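Local coordinates for protein putative transcriptional regulator (Clostridium difficile, PDB 3QI7) that is of unknown function but has a periplasmic-binding-protein-like fold, consistent with binding a small ligand, and is probably a lipoprotein, at residues 277-282 with 302-307; 232-237 with 260-265. All coordinates share one frame; numbering follows the deposited sequence. Where two conformers were deposited one is given.

Contact 1: residues 277-282 with 302-307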
loop_
_atom_site.group_PDB
_atom_site.type_symbol
_atom_site.label_atom_id
_atom_site.label_comp_id
_atom_site.label_asym_id
_atom_site.label_seq_id
_atom_site.Cartn_x
_atom_site.Cartn_y
_atom_site.Cartn_z
ATOM N N GLN A 277 -1.723 -14.602 -2.061
ATOM C CA GLN A 277 -1.219 -13.513 -2.898
ATOM C C GLN A 277 -1.891 -13.529 -4.290
ATOM O O GLN A 277 -1.482 -12.792 -5.181
ATOM C CB GLN A 277 0.321 -13.598 -3.075
ATOM C CG GLN A 277 1.184 -13.107 -1.897
ATOM C CD GLN A 277 1.121 -14.037 -0.690
ATOM O OE1 GLN A 277 0.684 -13.644 0.413
ATOM N NE2 GLN A 277 1.519 -15.282 -0.897
ATOM N N ASN A 278 -2.898 -14.383 -4.496
ATOM C CA ASN A 278 -3.633 -14.371 -5.749
ATOM C C ASN A 278 -4.809 -13.361 -5.614
ATOM O O ASN A 278 -5.954 -13.729 -5.368
ATOM C CB ASN A 278 -4.128 -15.764 -6.127
ATOM C CG ASN A 278 -4.697 -15.818 -7.536
ATOM O OD1 ASN A 278 -5.218 -14.830 -8.061
ATOM N ND2 ASN A 278 -4.634 -16.975 -8.135
ATOM N N TYR A 279 -4.493 -12.087 -5.759
ATOM C CA TYR A 279 -5.474 -11.043 -5.478
ATOM C C TYR A 279 -6.651 -11.055 -6.457
ATOM O O TYR A 279 -7.761 -10.718 -6.057
ATOM C CB TYR A 279 -4.801 -9.678 -5.417
ATOM C CG TYR A 279 -3.750 -9.640 -4.347
ATOM C CD1 TYR A 279 -4.101 -9.782 -3.009
ATOM C CD2 TYR A 279 -2.400 -9.506 -4.656
ATOM C CE1 TYR A 279 -3.156 -9.795 -2.026
ATOM C CE2 TYR A 279 -1.429 -9.494 -3.643
ATOM C CZ TYR A 279 -1.813 -9.630 -2.347
ATOM O OH TYR A 279 -0.878 -9.645 -1.343
ATOM N N ASP A 280 -6.441 -11.448 -7.707
ATOM C CA ASP A 280 -7.567 -11.494 -8.662
ATOM C C ASP A 280 -8.599 -12.553 -8.260
ATOM O O ASP A 280 -9.797 -12.339 -8.397
ATOM C CB ASP A 280 -7.092 -11.785 -10.074
ATOM C CG ASP A 280 -6.278 -10.648 -10.655
ATOM O OD1 ASP A 280 -6.329 -9.521 -10.118
ATOM O OD2 ASP A 280 -5.561 -10.888 -11.626
ATOM N N LYS A 281 -8.116 -13.681 -7.748
ATOM C CA LYS A 281 -8.977 -14.792 -7.375
ATOM C C LYS A 281 -9.722 -14.430 -6.087
ATOM O O LYS A 281 -10.907 -14.735 -5.948
ATOM C CB LYS A 281 -8.143 -16.074 -7.203
ATOM C CG LYS A 281 -8.982 -17.299 -6.836
ATOM C CD LYS A 281 -8.127 -18.539 -6.511
ATOM C CE LYS A 281 -9.020 -19.790 -6.337
ATOM N NZ LYS A 281 -8.266 -20.968 -5.775
ATOM N N ILE A 282 -9.018 -13.804 -5.144
ATOM C CA ILE A 282 -9.644 -13.319 -3.911
ATOM C C ILE A 282 -10.760 -12.317 -4.250
ATOM O O ILE A 282 -11.851 -12.381 -3.685
ATOM C CB ILE A 282 -8.639 -12.699 -2.933
ATOM C CG1 ILE A 282 -7.579 -13.748 -2.506
ATOM C CG2 ILE A 282 -9.374 -12.128 -1.680
ATOM C CD1 ILE A 282 -6.343 -13.151 -1.787
ATOM N N TYR A 302 -8.909 -1.530 -4.204
ATOM C CA TYR A 302 -7.963 -1.563 -5.317
ATOM C C TYR A 302 -7.842 -3.004 -5.839
ATOM O O TYR A 302 -8.249 -3.947 -5.160
ATOM C CB TYR A 302 -6.576 -1.105 -4.874
ATOM C CG TYR A 302 -6.429 0.262 -4.255
ATOM C CD1 TYR A 302 -7.253 1.334 -4.637
ATOM C CD2 TYR A 302 -5.408 0.508 -3.342
ATOM C CE1 TYR A 302 -7.069 2.604 -4.108
ATOM C CE2 TYR A 302 -5.212 1.768 -2.779
ATOM C CZ TYR A 302 -6.041 2.821 -3.164
ATOM O OH TYR A 302 -5.847 4.077 -2.612
ATOM N N PRO A 303 -7.263 -3.204 -7.042
ATOM C CA PRO A 303 -6.981 -4.556 -7.508
ATOM C C PRO A 303 -6.029 -5.345 -6.599
ATOM O O PRO A 303 -6.049 -6.585 -6.607
ATOM C CB PRO A 303 -6.293 -4.315 -8.877
ATOM C CG PRO A 303 -6.801 -3.065 -9.312
ATOM C CD PRO A 303 -6.915 -2.225 -8.076
HETATM N N MSE A 304 -5.173 -4.637 -5.866
HETATM C CA MSE A 304 -4.237 -5.271 -4.928
HETATM C C MSE A 304 -3.851 -4.300 -3.815
HETATM O O MSE A 304 -3.977 -3.098 -3.993
HETATM C CB MSE A 304 -2.979 -5.815 -5.651
HETATM C CG MSE A 304 -2.262 -4.884 -6.610
HETATM SE SE MSE A 304 -0.928 -5.778 -7.778
HETATM C CE MSE A 304 0.150 -6.746 -6.496
ATOM N N PRO A 305 -3.372 -4.818 -2.674
ATOM C CA PRO A 305 -3.003 -3.881 -1.629
ATOM C C PRO A 305 -1.766 -3.112 -1.999
ATOM O O PRO A 305 -0.945 -3.627 -2.724
ATOM C CB PRO A 305 -2.687 -4.759 -0.433
ATOM C CG PRO A 305 -2.885 -6.226 -0.900
ATOM C CD PRO A 305 -3.019 -6.219 -2.352
HETATM N N MSE A 306 -1.636 -1.916 -1.482
HETATM C CA MSE A 306 -0.432 -1.124 -1.747
HETATM C C MSE A 306 0.851 -1.808 -1.146
HETATM O O MSE A 306 1.962 -1.712 -1.713
HETATM C CB MSE A 306 -0.614 0.284 -1.177
HETATM C CG MSE A 306 -1.470 1.205 -2.026
HETATM SE SE MSE A 306 -0.567 1.521 -3.770
HETATM C CE MSE A 306 0.900 2.520 -3.268
ATOM N N ASP A 307 0.694 -2.495 -0.014
ATOM C CA ASP A 307 1.794 -3.249 0.600
ATOM C C ASP A 307 2.364 -4.332 -0.317
ATOM O O ASP A 307 3.521 -4.738 -0.151
ATOM C CB ASP A 307 1.350 -3.933 1.917
ATOM C CG ASP A 307 1.260 -2.959 3.104
ATOM O OD1 ASP A 307 1.578 -1.772 2.932
ATOM O OD2 ASP A 307 0.866 -3.398 4.211
#
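Y279, in the first turn of helix 279-292, lays one face of its ring on P305, the N-cap residue of helix 306-324, in a CH-pi contact that brings together two helix starts of this periplasmic-binding-protein-like fold. The tight part is centred on P305 CD, which sits 3.6 Å from the centroid of the Y279 ring and only 11° off its normal; this one methylene therefore lies almost directly over the middle of the phenol. P305 CG reaches further out, toward the CE1 and CZ end of the ring. Behind the opposite face, with its backbone carbon over the ring centre, lies Q277, so the phenol is sandwiched between the proline and the chain just before its own helix. Its chi1 of -60° places CG anti to the carbonyl carbon, which swings the ring across to the 302-307 segment.

M304, a selenomethionine, crosses Y279 at about a right angle and approaches obliquely, its CB 3.9 Å from Y279 CD2. Nearer the backbone, P303 O makes a plain contact with Y279 CB at 3.5 Å; the same carbonyl takes a weak hydrogen bond from N283, one turn further along helix 279-292. V27 of helix 26-42 touches the Y279 side chain as well.

The packing gives way to solvent at D280 and K281, which are exposed and make no contact with 302-307; K281 extends in a fully stretched chain to a salt bridge with D275. The helix start itself is capped by N278, which accepts from the amide of K281, with K281 N 3.1 Å from N278 OD1 and lying above the side-chain carbonyl plane, 49° out of it.

Contact 2: residues 232-237 with 260-265; sequences VNEYMD and IQTYPS
Q261 and T262, running into the short helix 263-267, face E234 and D237 in the first turn of helix 234-247, the helix that follows strand 228-231 of the three-stranded parallel sheet. Q261 comes first and meets the carboxylate of E234. Its chain bends at chi2 (-58°), turning the amide so that Q261 NE2 donates to E234 OE2 at 3.1 Å; a second, weak bond reaches E234 OE1. The donor stands above the carboxylate plane, 43° out of it, and the two flat groups are inclined by 33°, a skewed grip on an exposed side chain.

T262, at the N-cap position, makes no capping bond with its side chain. Its two branches divide the work instead: CG2 lies against the backbone of D237, 4.0 Å from D237 C, and the side chain also touches E238 and L241 on the same helix, while OG1 stands 3.8 Å from E234 O and takes up two waters. Water 1 is 2.6 Å from T262 OG1 and donates a weak bond to E234 O; water 2 is 2.7 Å from T262 OG1 and donates to D237 OD2, which S255 also engages. Beyond T262, the ring of Y263 meets that of Y371.

A direct amide-carboxylate bond, a methyl contact and two waters on the threonine hydroxyl thus join the helix starts. Because those waters link T262 OG1 to D237 OD2 and, weakly, to E234 O, the join is partly hydrated.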
loop_
_atom_site.group_PDB
_atom_site.type_symbol
_atom_site.label_atom_id
_atom_site.label_comp_id
_atom_site.label_asym_id
_atom_site.label_seq_id
_atom_site.Cartn_x
_atom_site.Cartn_y
_atom_site.Cartn_z
ATOM N N VAL A 232 -10.187 4.054 10.268
ATOM C CA VAL A 232 -8.765 4.338 10.078
ATOM C C VAL A 232 -7.826 3.200 10.443
ATOM O O VAL A 232 -6.617 3.351 10.295
ATOM C CB VAL A 232 -8.347 5.679 10.753
ATOM C CG1 VAL A 232 -9.226 6.845 10.277
ATOM C CG2 VAL A 232 -8.357 5.565 12.290
ATOM N N ASN A 233 -8.384 2.045 10.843
ATOM C CA ASN A 233 -7.595 0.827 11.074
ATOM C C ASN A 233 -8.426 -0.449 10.796
ATOM O O ASN A 233 -9.659 -0.394 10.584
ATOM C CB ASN A 233 -6.996 0.805 12.501
ATOM C CG ASN A 233 -8.057 0.981 13.582
ATOM O OD1 ASN A 233 -9.032 0.218 13.640
ATOM N ND2 ASN A 233 -7.893 2.011 14.430
ATOM N N GLU A 234 -7.739 -1.582 10.800
ATOM C CA GLU A 234 -8.338 -2.823 10.360
ATOM C C GLU A 234 -9.428 -3.252 11.330
ATOM O O GLU A 234 -10.394 -3.905 10.930
ATOM C CB GLU A 234 -7.282 -3.923 10.272
ATOM C CG GLU A 234 -6.240 -3.712 9.199
ATOM C CD GLU A 234 -5.162 -4.800 9.206
ATOM O OE1 GLU A 234 -5.113 -5.606 10.171
ATOM O OE2 GLU A 234 -4.385 -4.858 8.231
ATOM N N TYR A 235 -9.261 -2.915 12.604
ATOM C CA TYR A 235 -10.259 -3.290 13.619
ATOM C C TYR A 235 -11.578 -2.545 13.320
ATOM O O TYR A 235 -12.651 -3.150 13.304
ATOM C CB TYR A 235 -9.761 -3.004 15.043
ATOM C CG TYR A 235 -10.719 -3.516 16.106
ATOM C CD1 TYR A 235 -10.680 -4.844 16.523
ATOM C CD2 TYR A 235 -11.692 -2.696 16.643
ATOM C CE1 TYR A 235 -11.585 -5.338 17.473
ATOM C CE2 TYR A 235 -12.599 -3.181 17.588
ATOM C CZ TYR A 235 -12.537 -4.503 17.995
ATOM O OH TYR A 235 -13.436 -4.966 18.931
HETATM N N MSE A 236 -11.480 -1.249 13.025
HETATM C CA MSE A 236 -12.649 -0.466 12.591
HETATM C C MSE A 236 -13.221 -1.003 11.294
HETATM O O MSE A 236 -14.463 -1.075 11.167
HETATM C CB MSE A 236 -12.313 1.035 12.408
HETATM C CG MSE A 236 -11.936 1.708 13.669
HETATM SE SE MSE A 236 -12.080 3.599 13.458
HETATM C CE MSE A 236 -11.088 4.139 15.029
ATOM N N ASP A 237 -12.340 -1.379 10.342
ATOM C CA ASP A 237 -12.777 -1.881 9.045
ATOM C C ASP A 237 -13.670 -3.112 9.244
ATOM O O ASP A 237 -14.701 -3.271 8.578
ATOM C CB ASP A 237 -11.611 -2.312 8.150
ATOM C CG ASP A 237 -10.799 -1.137 7.616
ATOM O OD1 ASP A 237 -11.370 -0.027 7.446
ATOM O OD2 ASP A 237 -9.598 -1.369 7.381
ATOM N N ILE A 260 -6.973 -9.205 1.100
ATOM C CA ILE A 260 -6.573 -10.264 2.023
ATOM C C ILE A 260 -6.800 -9.908 3.506
ATOM O O ILE A 260 -7.059 -10.800 4.324
ATOM C CB ILE A 260 -5.119 -10.711 1.743
ATOM C CG1 ILE A 260 -4.753 -11.955 2.568
ATOM C CG2 ILE A 260 -4.123 -9.560 1.980
ATOM C CD1 ILE A 260 -5.667 -13.163 2.341
ATOM N N GLN A 261 -6.775 -8.625 3.854
ATOM C CA GLN A 261 -7.026 -8.211 5.249
ATOM C C GLN A 261 -8.491 -7.940 5.473
ATOM O O GLN A 261 -9.117 -7.183 4.711
ATOM C CB GLN A 261 -6.247 -6.929 5.591
ATOM C CG GLN A 261 -4.776 -7.070 5.538
ATOM C CD GLN A 261 -4.277 -8.149 6.483
ATOM O OE1 GLN A 261 -3.799 -9.195 6.042
ATOM N NE2 GLN A 261 -4.427 -7.914 7.792
ATOM N N THR A 262 -9.048 -8.562 6.509
ATOM C CA THR A 262 -10.411 -8.263 6.968
ATOM C C THR A 262 -11.528 -8.806 6.059
ATOM O O THR A 262 -12.471 -9.422 6.547
ATOM C CB THR A 262 -10.660 -6.723 7.188
ATOM O OG1 THR A 262 -9.599 -6.144 7.987
ATOM C CG2 THR A 262 -12.022 -6.525 7.867
ATOM N N TYR A 263 -11.454 -8.562 4.761
ATOM C CA TYR A 263 -12.520 -9.031 3.834
ATOM C C TYR A 263 -12.857 -10.514 3.969
ATOM O O TYR A 263 -14.043 -10.882 4.110
ATOM C CB TYR A 263 -12.233 -8.649 2.366
ATOM C CG TYR A 263 -13.011 -7.390 1.952
ATOM C CD1 TYR A 263 -14.398 -7.435 1.814
ATOM C CD2 TYR A 263 -12.371 -6.163 1.745
ATOM C CE1 TYR A 263 -15.136 -6.305 1.472
ATOM C CE2 TYR A 263 -13.107 -5.020 1.381
ATOM C CZ TYR A 263 -14.491 -5.091 1.249
ATOM O OH TYR A 263 -15.296 -4.009 0.892
ATOM N N PRO A 264 -11.833 -11.375 3.989
ATOM C CA PRO A 264 -12.140 -12.805 4.020
ATOM C C PRO A 264 -12.913 -13.263 5.253
ATOM O O PRO A 264 -13.850 -14.055 5.130
ATOM C CB PRO A 264 -10.759 -13.454 3.952
ATOM C CG PRO A 264 -9.939 -12.447 3.220
ATOM C CD PRO A 264 -10.390 -11.141 3.778
ATOM N N SER A 265 -12.558 -12.762 6.421
ATOM C CA SER A 265 -13.334 -13.075 7.622
ATOM C C SER A 265 -14.758 -12.478 7.553
ATOM O O SER A 265 -15.729 -13.108 7.954
ATOM C CB SER A 265 -12.586 -12.564 8.857
ATOM O OG SER A 265 -13.487 -12.072 9.816
HETATM O O HOH W 1 -9.472 -7.208 10.314
HETATM O O HOH W 2 -8.912 -3.941 6.608
#

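Both contacts bring the N-terminal ends of helices together, and I260 connects them: its CG2 lies 4.1 Å from Y279 CE1 and its CD1 4.2 Å from I282 CD1. Helices 263-267 and 279-292 are consecutive in the chain, and contact 2 closes before contact 1 opens, their centres about 14 Å apart. Contact 1 is the more buried, with Y279 and P305 both enclosed, and is mainly apolar, a ring face against hydrocarbon, with one backbone carbonyl beside Y279 CB. Contact 2, lying somewhat further from the centre of the chain, mixes an exposed carboxylate and a partly exposed amide with bridging waters, and D237 is its one buried touching residue. The areas involved are similar, 185 and 180 Å².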